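Side-chain contacts in oligopeptide-binding protein oppA (Lactococcus lactis, PDB 3DRF), which captures oligopeptides in a voluminous binding cavity and serves as the receptor of an ABC transporter that imports them: residues 79-82 / 88-91; 117-122 / 169-174; 511-514 / 518-521; 144-149 / 155-160. All blocks are in the same frame, centred on the assembly; numbering follows the deposited sequence.

Contact 1 of 4, residues 79-82 / 88-91; sequences FKFI and DVAL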
loop_
_atom_site.group_PDB
_atom_site.type_symbol
_atom_site.label_atom_id
_atom_site.label_comp_id
_atom_site.label_asym_id
_atom_site.label_seq_id
_atom_site.Cartn_x
_atom_site.Cartn_y
_atom_site.Cartn_z
ATOM N N PHE A 79 12.494 8.934 -8.113
ATOM C CA PHE A 79 12.540 7.733 -7.199
ATOM C C PHE A 79 13.781 6.850 -7.477
ATOM O O PHE A 79 13.879 5.746 -6.976
ATOM C CB PHE A 79 11.209 6.905 -7.220
ATOM C CG PHE A 79 9.979 7.757 -6.997
ATOM C CD1 PHE A 79 9.821 8.421 -5.806
ATOM C CD2 PHE A 79 9.067 7.934 -7.967
ATOM C CE1 PHE A 79 8.701 9.257 -5.588
ATOM C CE2 PHE A 79 7.943 8.739 -7.733
ATOM C CZ PHE A 79 7.801 9.401 -6.553
ATOM N N LYS A 80 14.672 7.314 -8.265
ATOM C CA LYS A 80 15.898 6.602 -8.557
ATOM C C LYS A 80 16.863 6.712 -7.374
ATOM O O LYS A 80 17.030 7.782 -6.833
ATOM C CB LYS A 80 16.554 7.227 -9.818
ATOM C CG LYS A 80 17.753 6.488 -10.304
ATOM C CD LYS A 80 18.731 7.283 -11.229
ATOM C CE LYS A 80 18.145 7.936 -12.449
ATOM N NZ LYS A 80 19.146 8.566 -13.374
ATOM N N PHE A 81 17.459 5.634 -6.929
ATOM C CA PHE A 81 18.406 5.685 -5.790
ATOM C C PHE A 81 19.576 6.610 -6.074
ATOM O O PHE A 81 20.110 6.617 -7.151
ATOM C CB PHE A 81 19.010 4.289 -5.485
ATOM C CG PHE A 81 17.989 3.244 -5.053
ATOM C CD1 PHE A 81 17.288 3.389 -3.876
ATOM C CD2 PHE A 81 17.753 2.129 -5.822
ATOM C CE1 PHE A 81 16.384 2.435 -3.453
ATOM C CE2 PHE A 81 16.830 1.164 -5.432
ATOM C CZ PHE A 81 16.159 1.306 -4.265
ATOM N N ILE A 82 19.939 7.362 -5.051
ATOM C CA ILE A 82 21.142 8.160 -5.039
ATOM C C ILE A 82 21.954 7.767 -3.803
ATOM O O ILE A 82 21.528 7.073 -2.955
ATOM C CB ILE A 82 20.816 9.667 -5.082
ATOM C CG1 ILE A 82 20.030 10.130 -3.850
ATOM C CG2 ILE A 82 20.087 10.004 -6.471
ATOM C CD1 ILE A 82 19.890 11.679 -3.761
ATOM N N ASP A 88 23.948 3.258 1.119
ATOM C CA ASP A 88 24.013 3.281 -0.373
ATOM C C ASP A 88 23.837 1.838 -0.893
ATOM O O ASP A 88 24.145 0.886 -0.232
ATOM C CB ASP A 88 25.393 3.796 -0.840
ATOM C CG ASP A 88 25.664 5.280 -0.483
ATOM O OD1 ASP A 88 24.767 5.975 -0.112
ATOM O OD2 ASP A 88 26.813 5.628 -0.689
ATOM N N VAL A 89 23.339 1.732 -2.118
ATOM C CA VAL A 89 23.204 0.455 -2.800
ATOM C C VAL A 89 23.917 0.558 -4.165
ATOM O O VAL A 89 23.797 1.532 -4.863
ATOM C CB VAL A 89 21.747 0.001 -2.871
ATOM C CG1 VAL A 89 20.895 1.022 -3.656
ATOM C CG2 VAL A 89 21.661 -1.384 -3.529
ATOM N N ALA A 90 24.674 -0.467 -4.487
ATOM C CA ALA A 90 25.348 -0.620 -5.797
ATOM C C ALA A 90 24.893 -1.903 -6.478
ATOM O O ALA A 90 24.972 -2.960 -5.924
ATOM C CB ALA A 90 26.829 -0.687 -5.598
ATOM N N LEU A 91 24.419 -1.804 -7.700
ATOM C CA LEU A 91 24.042 -2.958 -8.515
ATOM C C LEU A 91 25.196 -3.434 -9.365
ATOM O O LEU A 91 25.848 -2.649 -9.962
ATOM C CB LEU A 91 22.838 -2.586 -9.423
ATOM C CG LEU A 91 21.599 -1.964 -8.723
ATOM C CD1 LEU A 91 20.541 -1.685 -9.764
ATOM C CD2 LEU A 91 21.013 -2.952 -7.645
HETATM O O HOH W 1 22.477 4.331 -3.299
#
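Phe81 and Val89 meet through a single methyl group, CG1 of Val89, which lies over one face of the phenylalanine ring. Traced outward from its CB, the Phe81 side chain first passes CG1 of Val89 at 4.2 Å. The closest approach comes one atom further on, where Phe81 CG and Val89 CG1 are 3.9 Å apart, and the flank continues to Phe81 CD2, 4.0 Å from the same methyl. Val89 CG1 stands 4.2 Å from the ring centroid and 21° off the ring normal, so this is a CH-pi contact displaced toward the CG end of the ring. The methyl gets there because chi1 of Val89, 61°, sets CG1 between the backbone N and the carbonyl carbon. The ring also meets that of Phe73, the two planes at about 75°.

The backbones do not pair directly: the CA atoms of Phe81 and Val89 are 7.7 Å apart, too far for adjacent strands. A water fills the step instead, donating to Ile82 O at 2.9 Å and accepting from Val89 N at 3.0 Å. Asp88 turns its OD1 back to the amide of Gly84 within the connection. The chemistry is therefore that of a small surface contact, one methyl on one aromatic face, with a single water linking the Val89 amide to the Ile82 carbonyl where the two backbones do not bond to each other.

Contact 2 of 4, residues 117-122 / 169-174; sequences KDYEFT and KVIKVQ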
loop_
_atom_site.group_PDB
_atom_site.type_symbol
_atom_site.label_atom_id
_atom_site.label_comp_id
_atom_site.label_asym_id
_atom_site.label_seq_id
_atom_site.Cartn_x
_atom_site.Cartn_y
_atom_site.Cartn_z
ATOM N N LYS A 117 23.708 -7.557 9.898
ATOM C CA LYS A 117 22.685 -8.474 10.392
ATOM C C LYS A 117 21.275 -7.828 10.560
ATOM O O LYS A 117 20.295 -8.464 10.319
ATOM C CB LYS A 117 23.148 -9.075 11.737
ATOM C CG LYS A 117 22.103 -9.989 12.461
ATOM C CD LYS A 117 21.648 -11.185 11.557
ATOM C CE LYS A 117 20.626 -12.062 12.372
ATOM N NZ LYS A 117 20.166 -13.197 11.459
ATOM N N ASP A 118 21.232 -6.542 10.950
ATOM C CA ASP A 118 19.939 -5.802 11.052
ATOM C C ASP A 118 19.204 -5.737 9.702
ATOM O O ASP A 118 18.044 -5.724 9.653
ATOM C CB ASP A 118 20.202 -4.389 11.600
ATOM C CG ASP A 118 20.727 -4.392 13.036
ATOM O OD1 ASP A 118 20.450 -5.335 13.751
ATOM O OD2 ASP A 118 21.406 -3.467 13.360
ATOM N N TYR A 119 19.990 -5.601 8.639
ATOM C CA TYR A 119 19.401 -5.599 7.274
ATOM C C TYR A 119 18.855 -6.986 6.837
ATOM O O TYR A 119 17.779 -7.096 6.373
ATOM C CB TYR A 119 20.462 -5.058 6.296
ATOM C CG TYR A 119 19.897 -4.998 4.883
ATOM C CD1 TYR A 119 18.813 -4.150 4.544
ATOM C CD2 TYR A 119 20.396 -5.834 3.908
ATOM C CE1 TYR A 119 18.289 -4.134 3.239
ATOM C CE2 TYR A 119 19.885 -5.825 2.605
ATOM C CZ TYR A 119 18.823 -4.987 2.290
ATOM O OH TYR A 119 18.313 -4.979 0.993
ATOM N N GLU A 120 19.675 -8.012 7.016
ATOM C CA GLU A 120 19.226 -9.387 6.762
ATOM C C GLU A 120 18.010 -9.733 7.639
ATOM O O GLU A 120 17.108 -10.407 7.201
ATOM C CB GLU A 120 20.422 -10.368 7.020
ATOM C CG GLU A 120 20.020 -11.842 6.787
ATOM C CD GLU A 120 19.351 -12.538 8.001
ATOM O OE1 GLU A 120 19.354 -12.019 9.084
ATOM O OE2 GLU A 120 18.858 -13.643 7.739
ATOM N N PHE A 121 17.992 -9.230 8.876
ATOM C CA PHE A 121 16.875 -9.600 9.784
ATOM C C PHE A 121 15.494 -9.110 9.272
ATOM O O PHE A 121 14.543 -9.808 9.434
ATOM C CB PHE A 121 17.161 -9.117 11.240
ATOM C CG PHE A 121 16.175 -9.665 12.246
ATOM C CD1 PHE A 121 15.505 -8.810 13.092
ATOM C CD2 PHE A 121 15.921 -11.020 12.324
ATOM C CE1 PHE A 121 14.616 -9.294 14.013
ATOM C CE2 PHE A 121 14.994 -11.534 13.288
ATOM C CZ PHE A 121 14.348 -10.642 14.092
ATOM N N THR A 122 15.463 -7.952 8.595
ATOM C CA THR A 122 14.224 -7.494 7.894
ATOM C C THR A 122 13.653 -8.657 7.001
ATOM O O THR A 122 12.487 -8.932 7.003
ATOM C CB THR A 122 14.587 -6.334 6.992
ATOM O OG1 THR A 122 14.999 -5.229 7.862
ATOM C CG2 THR A 122 13.363 -5.916 6.139
ATOM N N LYS A 169 29.243 -3.488 8.113
ATOM C CA LYS A 169 28.323 -2.513 7.503
ATOM C C LYS A 169 27.896 -2.873 6.062
ATOM O O LYS A 169 27.187 -2.144 5.459
ATOM C CB LYS A 169 28.987 -1.106 7.552
ATOM C CG LYS A 169 29.191 -0.539 8.953
ATOM C CD LYS A 169 27.878 -0.054 9.550
ATOM C CE LYS A 169 28.143 0.467 11.009
ATOM N NZ LYS A 169 27.000 1.289 11.484
ATOM N N VAL A 170 28.350 -4.021 5.590
ATOM C CA VAL A 170 28.147 -4.408 4.165
ATOM C C VAL A 170 27.342 -5.702 4.046
ATOM O O VAL A 170 27.567 -6.644 4.708
ATOM C CB VAL A 170 29.521 -4.560 3.427
ATOM C CG1 VAL A 170 29.312 -4.831 1.899
ATOM C CG2 VAL A 170 30.428 -3.308 3.657
ATOM N N ILE A 171 26.372 -5.666 3.144
ATOM C CA ILE A 171 25.559 -6.832 2.799
ATOM C C ILE A 171 25.551 -7.047 1.274
ATOM O O ILE A 171 25.307 -6.173 0.537
ATOM C CB ILE A 171 24.077 -6.666 3.259
ATOM C CG1 ILE A 171 24.022 -6.119 4.706
ATOM C CG2 ILE A 171 23.401 -8.077 3.207
ATOM C CD1 ILE A 171 23.751 -4.545 4.775
ATOM N N LYS A 172 25.851 -8.261 0.872
ATOM C CA LYS A 172 25.728 -8.684 -0.527
ATOM C C LYS A 172 24.462 -9.521 -0.684
ATOM O O LYS A 172 24.268 -10.500 -0.009
ATOM C CB LYS A 172 26.925 -9.573 -0.919
ATOM C CG LYS A 172 26.911 -10.079 -2.370
ATOM C CD LYS A 172 28.109 -11.070 -2.620
ATOM C CE LYS A 172 27.656 -12.228 -3.529
ATOM N NZ LYS A 172 28.795 -13.190 -3.796
ATOM N N VAL A 173 23.625 -9.141 -1.617
ATOM C CA VAL A 173 22.400 -9.899 -1.984
ATOM C C VAL A 173 22.535 -10.462 -3.406
ATOM O O VAL A 173 22.748 -9.755 -4.337
ATOM C CB VAL A 173 21.136 -8.995 -1.914
ATOM C CG1 VAL A 173 19.869 -9.796 -2.272
ATOM C CG2 VAL A 173 21.061 -8.284 -0.516
ATOM N N GLN A 174 22.471 -11.773 -3.506
ATOM C CA GLN A 174 22.581 -12.505 -4.769
ATOM C C GLN A 174 21.206 -12.811 -5.337
ATOM O O GLN A 174 20.434 -13.516 -4.750
ATOM C CB GLN A 174 23.355 -13.833 -4.531
ATOM C CG GLN A 174 23.539 -14.678 -5.796
ATOM C CD GLN A 174 24.483 -14.011 -6.798
ATOM O OE1 GLN A 174 25.628 -13.914 -6.515
ATOM N NE2 GLN A 174 23.969 -13.555 -7.928
#
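Tyr119 on the helix and Ile171 on the strand bury most of the surface here, with Val173 adding a smaller share. Ile171 wraps the CB and CD2 flank of the tyrosine: its CD1 lies 3.7 Å from Tyr119 CB, and its CG1 is 3.7 Å from Tyr119 CD2. Its other branch arrives differently, CG2 sitting in the ring plane at the edge, 3.8 Å from Tyr119 CD2. A chi2 of 100°, well off a staggered value, carries CD1 of Ile171 to the root of the tyrosine. Further along the same edge, Val173 CG2 approaches Tyr119 CE2 at 4.1 Å, the two side chains crossing at about a right angle. Shortening Ile171 to an alanine would probably open a gap beside CB and CD2 of Tyr119, where CG1, CG2 and CD1 now pack, and let the ring shift. The buried phenol oxygen is satisfied away from the strand, by hydrogen bonds with Tyr123 OH and Leu191 O.

The contact seats helix 116-127 against strand 170-174 of a four-stranded antiparallel sheet. Tyr119 also touches Ile100 on strand 97-102, and Ile171 touches Ile160 on strand 160-161, so the hydrophobic layer spans three strands of that sheet.

Contact 3 of 4, residues 511-514 / 518-521; sequences AKSE and YRKA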
loop_
_atom_site.group_PDB
_atom_site.type_symbol
_atom_site.label_atom_id
_atom_site.label_comp_id
_atom_site.label_asym_id
_atom_site.label_seq_id
_atom_site.Cartn_x
_atom_site.Cartn_y
_atom_site.Cartn_z
ATOM N N ALA A 511 14.121 -9.803 -18.240
ATOM C CA ALA A 511 15.355 -9.313 -18.890
ATOM C C ALA A 511 15.036 -8.581 -20.203
ATOM O O ALA A 511 15.646 -7.635 -20.482
ATOM C CB ALA A 511 16.352 -10.511 -19.136
ATOM N N LYS A 512 13.978 -9.024 -20.907
ATOM C CA LYS A 512 13.575 -8.313 -22.140
ATOM C C LYS A 512 13.101 -6.884 -21.843
ATOM O O LYS A 512 13.280 -6.023 -22.619
ATOM C CB LYS A 512 12.465 -9.097 -22.874
ATOM C CG LYS A 512 12.984 -10.426 -23.480
ATOM C CD LYS A 512 11.801 -11.283 -24.104
ATOM C CE LYS A 512 12.274 -12.684 -24.453
ATOM N NZ LYS A 512 11.262 -13.450 -25.225
ATOM N N SER A 513 12.505 -6.687 -20.661
ATOM C CA SER A 513 12.031 -5.374 -20.202
ATOM C C SER A 513 13.161 -4.396 -19.766
ATOM O O SER A 513 12.878 -3.349 -19.366
ATOM C CB SER A 513 10.974 -5.537 -19.083
ATOM O OG SER A 513 9.715 -5.770 -19.748
ATOM N N GLU A 514 14.410 -4.830 -19.910
ATOM C CA GLU A 514 15.527 -3.900 -19.843
ATOM C C GLU A 514 15.602 -2.969 -21.069
ATOM O O GLU A 514 16.373 -2.025 -21.051
ATOM C CB GLU A 514 16.835 -4.666 -19.627
ATOM C CG GLU A 514 16.823 -5.482 -18.327
ATOM C CD GLU A 514 18.192 -5.619 -17.696
ATOM O OE1 GLU A 514 18.595 -4.691 -16.964
ATOM O OE2 GLU A 514 18.843 -6.664 -17.908
ATOM N N TYR A 518 10.050 -2.390 -24.850
ATOM C CA TYR A 518 9.464 -3.701 -24.532
ATOM C C TYR A 518 8.671 -3.627 -23.197
ATOM O O TYR A 518 7.612 -4.076 -23.138
ATOM C CB TYR A 518 10.618 -4.740 -24.508
ATOM C CG TYR A 518 10.089 -6.159 -24.281
ATOM C CD1 TYR A 518 9.986 -7.053 -25.343
ATOM C CD2 TYR A 518 9.657 -6.593 -23.003
ATOM C CE1 TYR A 518 9.499 -8.333 -25.134
ATOM C CE2 TYR A 518 9.165 -7.882 -22.829
ATOM C CZ TYR A 518 9.078 -8.727 -23.880
ATOM O OH TYR A 518 8.604 -10.023 -23.799
ATOM N N ARG A 519 9.236 -2.958 -22.200
ATOM C CA ARG A 519 8.551 -2.824 -20.915
ATOM C C ARG A 519 7.287 -1.984 -21.028
ATOM O O ARG A 519 6.318 -2.359 -20.455
ATOM C CB ARG A 519 9.530 -2.273 -19.875
ATOM C CG ARG A 519 8.994 -2.583 -18.482
ATOM C CD ARG A 519 10.002 -2.083 -17.402
ATOM N NE ARG A 519 9.588 -2.645 -16.070
ATOM C CZ ARG A 519 9.566 -1.971 -14.933
ATOM N NH1 ARG A 519 9.962 -0.732 -14.860
ATOM N NH2 ARG A 519 9.160 -2.610 -13.857
ATOM N N LYS A 520 7.298 -0.939 -21.837
ATOM C CA LYS A 520 6.063 -0.179 -22.060
ATOM C C LYS A 520 4.949 -1.043 -22.667
ATOM O O LYS A 520 3.864 -1.010 -22.202
ATOM C CB LYS A 520 6.352 1.022 -22.984
ATOM C CG LYS A 520 5.152 1.993 -23.141
ATOM C CD LYS A 520 5.542 3.104 -24.184
ATOM C CE LYS A 520 4.452 4.222 -24.344
ATOM N NZ LYS A 520 4.692 5.246 -23.347
ATOM N N ALA A 521 5.266 -1.818 -23.691
ATOM C CA ALA A 521 4.278 -2.735 -24.296
ATOM C C ALA A 521 3.803 -3.818 -23.317
ATOM O O ALA A 521 2.654 -4.165 -23.346
ATOM C CB ALA A 521 4.841 -3.354 -25.613
#
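Lys512 lays its aliphatic stem over the ring of Tyr518, while Ser513 takes the ring's edge and the stem of Arg519. Lys512 CB sits centrally above one face, 3.5 Å from the ring centroid and 13° off the normal, a close CH-pi contact. The extended lysine chain runs on obliquely toward the phenol end, where its CD comes within 3.4 Å of Tyr518 OH. Contact with the ring is thus made by methylenes, and the ammonium end leads away from it. At the ring edge, Ser513 OG lies in the plane, 3.4 Å from Tyr518 CD2. The same serine packs its CB against Arg519 CG at 3.6 Å, and its OG is 3.4 Å from Arg519 CA, so it is wedged between two consecutive helix residues. Arg519 CG, placed opposite the backbone N by a chi1 of -161°, runs past the serine and continues extended to NE.

No hydrogen bond joins the two segments; the polar ends are positioned by a second shell. Asp507 fixes two first-shell groups, its OD1 bonding Tyr518 OH and its backbone O bonding Ser513 OG. Arg519 gives NE to Ile508 O and forms salt bridges through NH2 to Asp509 and through NH1 to Glu478. The 3-10 turn is itself closed by Glu514 N donating to Ala511 O at 3.1 Å. The contact therefore folds the link after helix 499-508 back onto the first turns of helix 516-533, with the end of the earlier helix gripping both sides.

Contact 4 of 4, residues 144-149 / 155-160; sequences VGLSDY and KTISGI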
loop_
_atom_site.group_PDB
_atom_site.type_symbol
_atom_site.label_atom_id
_atom_site.label_comp_id
_atom_site.label_asym_id
_atom_site.label_seq_id
_atom_site.Cartn_x
_atom_site.Cartn_y
_atom_site.Cartn_z
ATOM N N VAL A 144 18.463 -15.713 -4.223
ATOM C CA VAL A 144 18.950 -17.093 -4.074
ATOM C C VAL A 144 18.774 -17.565 -2.629
ATOM O O VAL A 144 19.174 -16.909 -1.714
ATOM C CB VAL A 144 20.461 -17.178 -4.537
ATOM C CG1 VAL A 144 21.014 -18.571 -4.265
ATOM C CG2 VAL A 144 20.540 -16.948 -6.060
ATOM N N GLY A 145 18.167 -18.750 -2.493
ATOM C CA GLY A 145 17.992 -19.337 -1.161
ATOM C C GLY A 145 16.761 -18.859 -0.366
ATOM O O GLY A 145 16.418 -19.425 0.636
ATOM N N LEU A 146 16.113 -17.807 -0.810
ATOM C CA LEU A 146 15.059 -17.188 0.024
ATOM C C LEU A 146 13.758 -17.996 0.023
ATOM O O LEU A 146 13.150 -18.170 1.052
ATOM C CB LEU A 146 14.846 -15.697 -0.329
ATOM C CG LEU A 146 13.921 -14.919 0.680
ATOM C CD1 LEU A 146 14.258 -15.049 2.165
ATOM C CD2 LEU A 146 14.019 -13.419 0.347
ATOM N N SER A 147 13.428 -18.592 -1.111
ATOM C CA SER A 147 12.277 -19.488 -1.168
ATOM C C SER A 147 12.459 -20.670 -0.195
ATOM O O SER A 147 11.589 -21.015 0.525
ATOM C CB SER A 147 12.024 -19.977 -2.614
ATOM O OG SER A 147 11.680 -18.893 -3.442
ATOM N N ASP A 148 13.636 -21.262 -0.187
ATOM C CA ASP A 148 13.876 -22.455 0.646
ATOM C C ASP A 148 13.910 -22.063 2.166
ATOM O O ASP A 148 13.521 -22.814 3.002
ATOM C CB ASP A 148 15.209 -23.092 0.215
ATOM C CG ASP A 148 15.069 -24.005 -1.007
ATOM O OD1 ASP A 148 14.016 -24.319 -1.435
ATOM O OD2 ASP A 148 16.114 -24.384 -1.461
ATOM N N TYR A 149 14.390 -20.857 2.471
ATOM C CA TYR A 149 14.260 -20.346 3.839
ATOM C C TYR A 149 12.786 -20.170 4.244
ATOM O O TYR A 149 12.378 -20.603 5.237
ATOM C CB TYR A 149 15.048 -19.039 3.976
ATOM C CG TYR A 149 14.952 -18.448 5.388
ATOM C CD1 TYR A 149 15.775 -18.921 6.427
ATOM C CD2 TYR A 149 14.010 -17.470 5.703
ATOM C CE1 TYR A 149 15.670 -18.415 7.717
ATOM C CE2 TYR A 149 13.916 -16.961 7.018
ATOM C CZ TYR A 149 14.765 -17.437 7.974
ATOM O OH TYR A 149 14.646 -16.909 9.230
ATOM N N LYS A 155 17.799 -23.297 6.723
ATOM C CA LYS A 155 17.838 -22.569 8.010
ATOM C C LYS A 155 18.524 -21.208 7.930
ATOM O O LYS A 155 18.532 -20.517 8.900
ATOM C CB LYS A 155 18.445 -23.477 9.089
ATOM C CG LYS A 155 17.564 -24.737 9.460
ATOM C CD LYS A 155 16.056 -24.461 9.283
ATOM C CE LYS A 155 15.212 -25.696 9.640
ATOM N NZ LYS A 155 13.733 -25.575 9.373
ATOM N N THR A 156 19.102 -20.873 6.768
ATOM C CA THR A 156 19.636 -19.528 6.489
ATOM C C THR A 156 19.160 -19.150 5.096
ATOM O O THR A 156 18.644 -19.929 4.373
ATOM C CB THR A 156 21.185 -19.483 6.528
ATOM O OG1 THR A 156 21.670 -20.225 5.410
ATOM C CG2 THR A 156 21.783 -20.153 7.827
ATOM N N ILE A 157 19.394 -17.881 4.818
ATOM C CA ILE A 157 19.136 -17.323 3.498
ATOM C C ILE A 157 20.485 -17.284 2.792
ATOM O O ILE A 157 21.284 -16.429 3.010
ATOM C CB ILE A 157 18.516 -15.927 3.556
ATOM C CG1 ILE A 157 17.201 -15.893 4.351
ATOM C CG2 ILE A 157 18.258 -15.433 2.125
ATOM C CD1 ILE A 157 16.726 -14.443 4.762
ATOM N N SER A 158 20.696 -18.283 1.969
ATOM C CA SER A 158 22.028 -18.502 1.340
ATOM C C SER A 158 22.529 -17.321 0.474
ATOM O O SER A 158 23.646 -17.055 0.442
ATOM C CB SER A 158 22.055 -19.829 0.556
ATOM O OG SER A 158 21.244 -19.743 -0.584
ATOM N N GLY A 159 21.586 -16.635 -0.156
ATOM C CA GLY A 159 21.878 -15.486 -1.034
ATOM C C GLY A 159 22.200 -14.187 -0.348
ATOM O O GLY A 159 22.484 -13.256 -1.026
ATOM N N ILE A 160 22.109 -14.139 0.963
ATOM C CA ILE A 160 22.497 -12.913 1.696
ATOM C C ILE A 160 23.750 -13.219 2.525
ATOM O O ILE A 160 23.686 -14.016 3.424
ATOM C CB ILE A 160 21.333 -12.454 2.582
ATOM C CG1 ILE A 160 20.101 -12.128 1.686
ATOM C CG2 ILE A 160 21.770 -11.237 3.405
ATOM C CD1 ILE A 160 18.847 -11.585 2.435
HETATM O O HOH W 2 18.701 -20.517 1.706
#
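Val144 O accepts the amide of Gly159 at 2.9 Å from its N, but the N-H...O angle of 122° makes this direct backbone bond weak. Beside it a water bridges the segments more fully: it donates to Gly145 O and to Thr156 O, each 2.7 Å away, and accepts from Ser158 N at 3.0 Å. The second segment bends through a type I turn from Ile157 to Ile160. Two glycines permit the close approach. Gly145, the N-cap of helix 146-150, has a positive phi of 84°, and a CB on it would collide with Ser158 OG; one on Gly159 would run into Val144 O.

Among the side chains, Ile157 is the hub. Its CD1 meets Leu146 CD1 at 3.6 Å, these two chains lying side by side and pointing the same way. Its CG1 rests over one face of Tyr149, offset toward the rim, 3.6 Å from Tyr149 CG and 24° off the ring normal. At the ring's edge, Tyr149 CE1 comes within 3.7 Å of Lys155 O, and Tyr149 CD1 lies 3.6 Å from Thr156 C. A serine in place of Tyr149 would lose the ring and is likely to leave Ile157 CG1 without its aromatic cover and the backbone at Lys155 and Thr156 without its packing partner.

The unit packs on helix 116-127, where Leu146 reaches Ala127, Tyr149 reaches Glu124 and Ile157 reaches Glu120. Backbone hydrogen bonds of Val144 and Gly159 with Gln174 tie both segments to the end of strand 170-174.

Overall arrangement
Contacts 1, 4, 2 and 3 occur in that order by closure along the chain, contact 4 falling within the 46 residues that separate the two segments of contact 2. Contacts 2 and 4 are neighbours, their centres about 12 Å apart, and contact 4 packs against the helix 116-127 and strand 170-174 that contact 2 joins. Contact 1 reaches the same antiparallel sheet through strand 87-92, its centre about 15 Å from that of contact 2 without touching it. Contact 3 stands apart, about 21 to 29 Å from the other centres, at a helix-helix connection late in the chain. Three contacts thus build up one sheet-and-helix region, and contact 3 lies in a separate part of this Venus fly-trap receptor, here in its closed, peptide-bound form.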